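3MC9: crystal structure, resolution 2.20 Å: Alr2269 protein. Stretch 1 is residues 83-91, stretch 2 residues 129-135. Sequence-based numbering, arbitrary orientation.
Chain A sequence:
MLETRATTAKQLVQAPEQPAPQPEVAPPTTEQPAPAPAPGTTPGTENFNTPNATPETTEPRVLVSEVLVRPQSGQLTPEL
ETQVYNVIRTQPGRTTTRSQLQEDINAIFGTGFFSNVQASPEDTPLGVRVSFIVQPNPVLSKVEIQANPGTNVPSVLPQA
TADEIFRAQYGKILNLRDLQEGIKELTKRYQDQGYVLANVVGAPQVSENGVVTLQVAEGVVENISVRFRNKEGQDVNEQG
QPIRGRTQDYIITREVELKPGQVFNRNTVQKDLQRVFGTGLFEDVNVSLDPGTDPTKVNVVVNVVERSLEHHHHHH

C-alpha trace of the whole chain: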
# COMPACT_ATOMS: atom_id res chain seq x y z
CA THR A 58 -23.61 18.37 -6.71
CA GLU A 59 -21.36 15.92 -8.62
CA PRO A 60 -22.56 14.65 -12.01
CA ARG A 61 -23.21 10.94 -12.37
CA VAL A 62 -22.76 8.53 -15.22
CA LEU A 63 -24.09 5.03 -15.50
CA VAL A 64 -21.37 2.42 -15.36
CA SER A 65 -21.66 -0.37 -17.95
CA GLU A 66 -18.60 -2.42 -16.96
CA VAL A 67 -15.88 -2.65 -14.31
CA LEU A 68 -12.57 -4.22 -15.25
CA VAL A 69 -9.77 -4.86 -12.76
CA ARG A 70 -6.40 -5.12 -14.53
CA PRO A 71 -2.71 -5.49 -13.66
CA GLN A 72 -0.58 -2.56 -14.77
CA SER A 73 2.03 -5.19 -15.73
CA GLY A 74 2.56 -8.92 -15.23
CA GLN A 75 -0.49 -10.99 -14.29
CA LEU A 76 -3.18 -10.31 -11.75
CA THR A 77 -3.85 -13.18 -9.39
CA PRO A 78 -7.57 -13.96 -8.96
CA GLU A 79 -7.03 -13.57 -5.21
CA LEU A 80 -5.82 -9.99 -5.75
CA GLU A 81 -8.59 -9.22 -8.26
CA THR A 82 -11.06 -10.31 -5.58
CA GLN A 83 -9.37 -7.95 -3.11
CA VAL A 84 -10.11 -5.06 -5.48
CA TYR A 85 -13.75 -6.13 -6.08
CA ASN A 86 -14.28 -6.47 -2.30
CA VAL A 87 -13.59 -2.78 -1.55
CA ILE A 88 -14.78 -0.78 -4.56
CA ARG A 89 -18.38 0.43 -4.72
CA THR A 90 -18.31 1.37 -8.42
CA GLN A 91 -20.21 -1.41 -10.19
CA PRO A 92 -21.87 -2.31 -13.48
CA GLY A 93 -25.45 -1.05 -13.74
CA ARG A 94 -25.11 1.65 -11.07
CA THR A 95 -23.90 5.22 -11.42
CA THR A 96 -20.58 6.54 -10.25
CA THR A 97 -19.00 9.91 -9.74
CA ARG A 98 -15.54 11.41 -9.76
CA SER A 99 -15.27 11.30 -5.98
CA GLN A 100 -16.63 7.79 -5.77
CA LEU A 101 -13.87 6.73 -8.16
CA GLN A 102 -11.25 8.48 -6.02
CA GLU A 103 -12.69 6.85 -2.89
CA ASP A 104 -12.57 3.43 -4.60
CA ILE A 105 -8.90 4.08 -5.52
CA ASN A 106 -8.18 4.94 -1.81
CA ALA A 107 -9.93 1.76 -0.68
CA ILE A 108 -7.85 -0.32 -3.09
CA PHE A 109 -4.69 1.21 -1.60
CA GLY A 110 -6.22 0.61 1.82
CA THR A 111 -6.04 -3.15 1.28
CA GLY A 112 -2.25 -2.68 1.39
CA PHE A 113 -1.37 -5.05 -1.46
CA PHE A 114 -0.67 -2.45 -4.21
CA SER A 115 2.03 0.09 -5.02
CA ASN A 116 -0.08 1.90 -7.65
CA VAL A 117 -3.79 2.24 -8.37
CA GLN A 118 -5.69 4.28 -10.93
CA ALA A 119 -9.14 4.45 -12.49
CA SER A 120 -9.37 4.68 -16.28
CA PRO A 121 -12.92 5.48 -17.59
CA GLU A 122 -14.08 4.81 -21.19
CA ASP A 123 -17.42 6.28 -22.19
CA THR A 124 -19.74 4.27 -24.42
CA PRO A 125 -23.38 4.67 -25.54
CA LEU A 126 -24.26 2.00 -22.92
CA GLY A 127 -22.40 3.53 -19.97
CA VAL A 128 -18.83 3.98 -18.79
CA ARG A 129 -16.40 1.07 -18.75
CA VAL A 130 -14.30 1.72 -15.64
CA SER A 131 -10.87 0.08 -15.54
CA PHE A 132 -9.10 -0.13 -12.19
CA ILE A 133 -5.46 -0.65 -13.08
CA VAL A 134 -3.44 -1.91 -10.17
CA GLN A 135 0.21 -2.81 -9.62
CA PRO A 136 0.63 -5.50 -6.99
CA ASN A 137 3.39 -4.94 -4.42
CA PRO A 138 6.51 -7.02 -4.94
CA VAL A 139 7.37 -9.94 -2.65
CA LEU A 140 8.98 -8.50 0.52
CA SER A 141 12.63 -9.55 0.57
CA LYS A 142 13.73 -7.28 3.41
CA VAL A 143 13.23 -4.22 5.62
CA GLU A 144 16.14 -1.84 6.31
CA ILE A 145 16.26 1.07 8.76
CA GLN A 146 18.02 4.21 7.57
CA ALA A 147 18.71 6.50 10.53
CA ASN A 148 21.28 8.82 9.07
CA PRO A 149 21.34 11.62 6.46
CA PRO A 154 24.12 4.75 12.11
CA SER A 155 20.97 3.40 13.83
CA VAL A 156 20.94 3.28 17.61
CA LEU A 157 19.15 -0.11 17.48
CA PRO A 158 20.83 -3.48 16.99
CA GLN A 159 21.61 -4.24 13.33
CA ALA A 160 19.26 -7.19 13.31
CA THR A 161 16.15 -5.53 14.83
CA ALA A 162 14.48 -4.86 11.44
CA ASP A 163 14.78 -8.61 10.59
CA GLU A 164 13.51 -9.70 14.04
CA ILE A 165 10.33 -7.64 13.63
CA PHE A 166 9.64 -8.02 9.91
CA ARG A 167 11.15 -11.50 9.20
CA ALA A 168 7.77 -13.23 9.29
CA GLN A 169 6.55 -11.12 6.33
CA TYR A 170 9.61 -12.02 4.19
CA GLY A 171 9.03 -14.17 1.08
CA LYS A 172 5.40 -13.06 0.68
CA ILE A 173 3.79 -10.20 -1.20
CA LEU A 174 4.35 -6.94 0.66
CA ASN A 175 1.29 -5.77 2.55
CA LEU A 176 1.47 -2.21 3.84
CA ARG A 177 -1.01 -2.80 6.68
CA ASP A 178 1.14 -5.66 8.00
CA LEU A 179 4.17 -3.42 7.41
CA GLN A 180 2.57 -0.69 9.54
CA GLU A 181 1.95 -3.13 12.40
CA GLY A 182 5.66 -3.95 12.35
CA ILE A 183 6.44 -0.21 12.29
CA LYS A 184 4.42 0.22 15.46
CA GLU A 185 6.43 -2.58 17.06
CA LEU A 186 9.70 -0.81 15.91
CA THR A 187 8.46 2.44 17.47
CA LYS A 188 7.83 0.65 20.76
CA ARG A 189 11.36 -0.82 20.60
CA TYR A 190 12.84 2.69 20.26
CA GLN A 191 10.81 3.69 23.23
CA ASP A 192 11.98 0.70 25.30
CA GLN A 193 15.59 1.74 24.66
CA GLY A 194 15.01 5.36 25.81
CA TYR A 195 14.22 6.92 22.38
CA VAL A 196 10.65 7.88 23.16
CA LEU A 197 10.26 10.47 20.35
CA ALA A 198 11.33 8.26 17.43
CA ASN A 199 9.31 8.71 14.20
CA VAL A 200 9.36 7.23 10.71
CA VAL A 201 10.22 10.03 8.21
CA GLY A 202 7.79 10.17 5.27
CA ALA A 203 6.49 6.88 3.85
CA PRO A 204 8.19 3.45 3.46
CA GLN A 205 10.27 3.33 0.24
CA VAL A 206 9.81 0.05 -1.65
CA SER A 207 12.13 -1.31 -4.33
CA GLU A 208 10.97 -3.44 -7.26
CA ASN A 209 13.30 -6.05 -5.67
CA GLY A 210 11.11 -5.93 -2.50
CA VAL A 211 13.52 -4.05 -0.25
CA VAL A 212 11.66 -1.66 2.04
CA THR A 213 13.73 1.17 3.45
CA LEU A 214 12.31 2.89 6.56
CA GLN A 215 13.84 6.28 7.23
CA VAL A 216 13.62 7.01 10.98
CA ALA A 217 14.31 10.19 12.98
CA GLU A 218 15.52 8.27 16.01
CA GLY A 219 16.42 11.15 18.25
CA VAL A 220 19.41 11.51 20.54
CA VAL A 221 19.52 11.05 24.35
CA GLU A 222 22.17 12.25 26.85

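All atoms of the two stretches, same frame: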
# COMPACT_ATOMS: atom_id res chain seq x y z
N GLN A 83 -9.67 -9.01 -4.08
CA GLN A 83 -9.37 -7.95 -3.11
C GLN A 83 -9.89 -6.61 -3.61
O GLN A 83 -10.51 -5.87 -2.86
CB GLN A 83 -7.86 -7.83 -2.88
CG GLN A 83 -7.27 -8.92 -2.01
CD GLN A 83 -7.66 -8.76 -0.55
OE1 GLN A 83 -7.95 -9.74 0.13
NE2 GLN A 83 -7.68 -7.53 -0.07
N VAL A 84 -9.61 -6.30 -4.87
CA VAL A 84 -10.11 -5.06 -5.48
C VAL A 84 -11.65 -5.03 -5.48
O VAL A 84 -12.25 -4.06 -5.00
CB VAL A 84 -9.56 -4.87 -6.92
CG1 VAL A 84 -10.21 -3.68 -7.62
CG2 VAL A 84 -8.04 -4.72 -6.89
N TYR A 85 -12.28 -6.09 -5.97
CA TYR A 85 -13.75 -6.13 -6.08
C TYR A 85 -14.42 -6.00 -4.71
O TYR A 85 -15.44 -5.33 -4.59
CB TYR A 85 -14.25 -7.38 -6.84
CG TYR A 85 -14.21 -7.24 -8.36
CD1 TYR A 85 -15.05 -6.35 -9.02
CD2 TYR A 85 -13.33 -8.00 -9.13
CE1 TYR A 85 -15.02 -6.22 -10.41
CE2 TYR A 85 -13.29 -7.87 -10.52
CZ TYR A 85 -14.14 -6.99 -11.15
OH TYR A 85 -14.08 -6.85 -12.53
N ASN A 86 -13.81 -6.58 -3.68
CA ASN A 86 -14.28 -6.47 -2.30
C ASN A 86 -14.42 -5.05 -1.73
O ASN A 86 -15.20 -4.85 -0.81
CB ASN A 86 -13.35 -7.23 -1.35
CG ASN A 86 -13.51 -8.73 -1.43
OD1 ASN A 86 -14.39 -9.27 -2.11
ND2 ASN A 86 -12.64 -9.43 -0.71
N VAL A 87 -13.64 -4.10 -2.21
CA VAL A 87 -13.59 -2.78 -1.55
C VAL A 87 -14.10 -1.61 -2.38
O VAL A 87 -14.35 -0.53 -1.83
CB VAL A 87 -12.16 -2.47 -1.06
CG1 VAL A 87 -11.71 -3.53 -0.06
CG2 VAL A 87 -11.20 -2.36 -2.23
N ILE A 88 -14.23 -1.81 -3.69
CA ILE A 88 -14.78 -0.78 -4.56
C ILE A 88 -16.31 -0.81 -4.50
O ILE A 88 -16.91 -1.87 -4.30
CB ILE A 88 -14.26 -0.90 -6.02
CG1 ILE A 88 -14.75 -2.17 -6.70
CG2 ILE A 88 -12.74 -0.84 -6.03
CD1 ILE A 88 -14.44 -2.20 -8.21
N ARG A 89 -16.93 0.35 -4.61
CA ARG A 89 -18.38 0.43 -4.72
C ARG A 89 -18.79 0.57 -6.18
O ARG A 89 -19.86 0.13 -6.55
CB ARG A 89 -18.93 1.62 -3.96
CG ARG A 89 -19.06 1.46 -2.46
CD ARG A 89 -19.67 2.75 -1.87
NE ARG A 89 -21.14 2.76 -1.82
CZ ARG A 89 -21.88 3.85 -1.65
NH1 ARG A 89 -21.32 5.06 -1.55
NH2 ARG A 89 -23.21 3.75 -1.59
N THR A 90 -17.97 1.22 -7.00
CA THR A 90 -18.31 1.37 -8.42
C THR A 90 -18.62 -0.00 -9.03
O THR A 90 -17.90 -0.98 -8.83
CB THR A 90 -17.21 2.11 -9.18
OG1 THR A 90 -17.16 3.47 -8.72
CG2 THR A 90 -17.46 2.08 -10.68
N GLN A 91 -19.74 -0.10 -9.74
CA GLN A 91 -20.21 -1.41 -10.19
C GLN A 91 -21.06 -1.27 -11.44
O GLN A 91 -21.65 -0.22 -11.69
CB GLN A 91 -20.94 -2.17 -9.05
CG GLN A 91 -22.44 -2.16 -9.09
CD GLN A 91 -23.10 -2.94 -7.94
OE1 GLN A 91 -22.94 -2.61 -6.77
NE2 GLN A 91 -23.90 -3.94 -8.29
N ARG A 129 -17.19 2.23 -19.13
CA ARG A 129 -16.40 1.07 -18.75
C ARG A 129 -15.26 1.57 -17.87
O ARG A 129 -14.38 2.30 -18.33
CB ARG A 129 -15.87 0.34 -19.98
CG ARG A 129 -16.97 -0.16 -20.91
CD ARG A 129 -16.43 -0.62 -22.27
NE ARG A 129 -16.07 -2.03 -22.31
CZ ARG A 129 -14.85 -2.53 -22.46
NH1 ARG A 129 -13.78 -1.74 -22.60
NH2 ARG A 129 -14.68 -3.85 -22.49
N VAL A 130 -15.30 1.21 -16.60
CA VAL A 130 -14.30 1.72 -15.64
C VAL A 130 -13.24 0.64 -15.42
O VAL A 130 -13.56 -0.46 -14.97
CB VAL A 130 -14.94 2.13 -14.30
CG1 VAL A 130 -13.88 2.53 -13.27
CG2 VAL A 130 -15.95 3.28 -14.50
N SER A 131 -12.00 0.97 -15.78
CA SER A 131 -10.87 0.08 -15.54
C SER A 131 -10.08 0.53 -14.31
O SER A 131 -9.61 1.67 -14.24
CB SER A 131 -9.98 0.01 -16.78
OG SER A 131 -10.61 -0.76 -17.78
N PHE A 132 -9.98 -0.36 -13.33
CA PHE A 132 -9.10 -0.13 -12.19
C PHE A 132 -7.82 -0.86 -12.54
O PHE A 132 -7.82 -2.08 -12.69
CB PHE A 132 -9.71 -0.66 -10.90
CG PHE A 132 -10.89 0.15 -10.42
CD1 PHE A 132 -10.71 1.40 -9.83
CD2 PHE A 132 -12.18 -0.33 -10.60
CE1 PHE A 132 -11.80 2.15 -9.42
CE2 PHE A 132 -13.27 0.42 -10.19
CZ PHE A 132 -13.09 1.67 -9.60
N ILE A 133 -6.75 -0.09 -12.70
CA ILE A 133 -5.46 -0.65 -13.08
C ILE A 133 -4.58 -0.60 -11.86
O ILE A 133 -4.33 0.45 -11.28
CB ILE A 133 -4.86 0.11 -14.29
CG1 ILE A 133 -5.82 0.02 -15.48
CG2 ILE A 133 -3.48 -0.47 -14.66
CD1 ILE A 133 -5.82 1.23 -16.37
N VAL A 134 -4.12 -1.78 -11.44
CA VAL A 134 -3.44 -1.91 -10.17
C VAL A 134 -2.10 -2.60 -10.38
O VAL A 134 -1.96 -3.43 -11.28
CB VAL A 134 -4.30 -2.69 -9.16
CG1 VAL A 134 -5.69 -2.04 -9.02
CG2 VAL A 134 -4.43 -4.15 -9.57
N GLN A 135 -1.12 -2.23 -9.57
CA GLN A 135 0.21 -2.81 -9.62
C GLN A 135 0.45 -3.47 -8.29
O GLN A 135 0.64 -2.79 -7.28
CB GLN A 135 1.26 -1.73 -9.88
CG GLN A 135 2.70 -2.24 -10.06
CD GLN A 135 2.82 -3.48 -10.95
OE1 GLN A 135 3.23 -4.54 -10.49
NE2 GLN A 135 2.46 -3.34 -12.23

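The contact between the strand and a stretch that begins as helix and runs on as loop is a small apolar packing, burying 246 Å² over both sides and crossed by no hydrogen bond. Its shape follows from the alternation of the strand. Val130, Phe132 and Val134 direct their CA-to-CB bonds toward the first stretch, while Ser131 and Ile133, between them, do not reach it. The strand therefore offers a row of three apolar side chains, with the large ring of Phe132 as the central bump and a smaller valine before and after it in sequence.

The first stretch receives that bump with Val84, Ile88 and Thr90. Val84 and Ile88 lie four residues apart, linked by the backbone hydrogen bond from Ile88 N to Val84 O at 3.3 Å, and this spacing brings both side chains to the same side. Ile88 lays its CG2 over one face of the Phe132 ring, and its CD1 comes within 3.5 Å of Phe132 CE2, the closest approach in the contact. A long, branched aliphatic chain suits this place because it can cover a flat ring and also reach its rim. Thr90 meets the ring at its edge, near the ring plane, with Thr90 CB 4.2 Å from Phe132 CZ; its methyl CG2 lies 4.3 Å from Val130 CG2. Threonine can serve here because its methyl faces apolar neighbours while OG1 is hydrogen-bonded elsewhere in the structure.

Val84 fills the space near the base of the phenylalanine. Its CG1 is 4.5 Å from Phe132 CB, a loose touch, and its CG2 is 4.2 Å from Val134 CG1. The backbones keep a similar spacing at both places, 8.4 Å from Val84 CA to Phe132 CA and 8.3 Å from Thr90 CA to Val130 CA. Tyr85, Arg89 and Gln91 point their CA-to-CB bonds away.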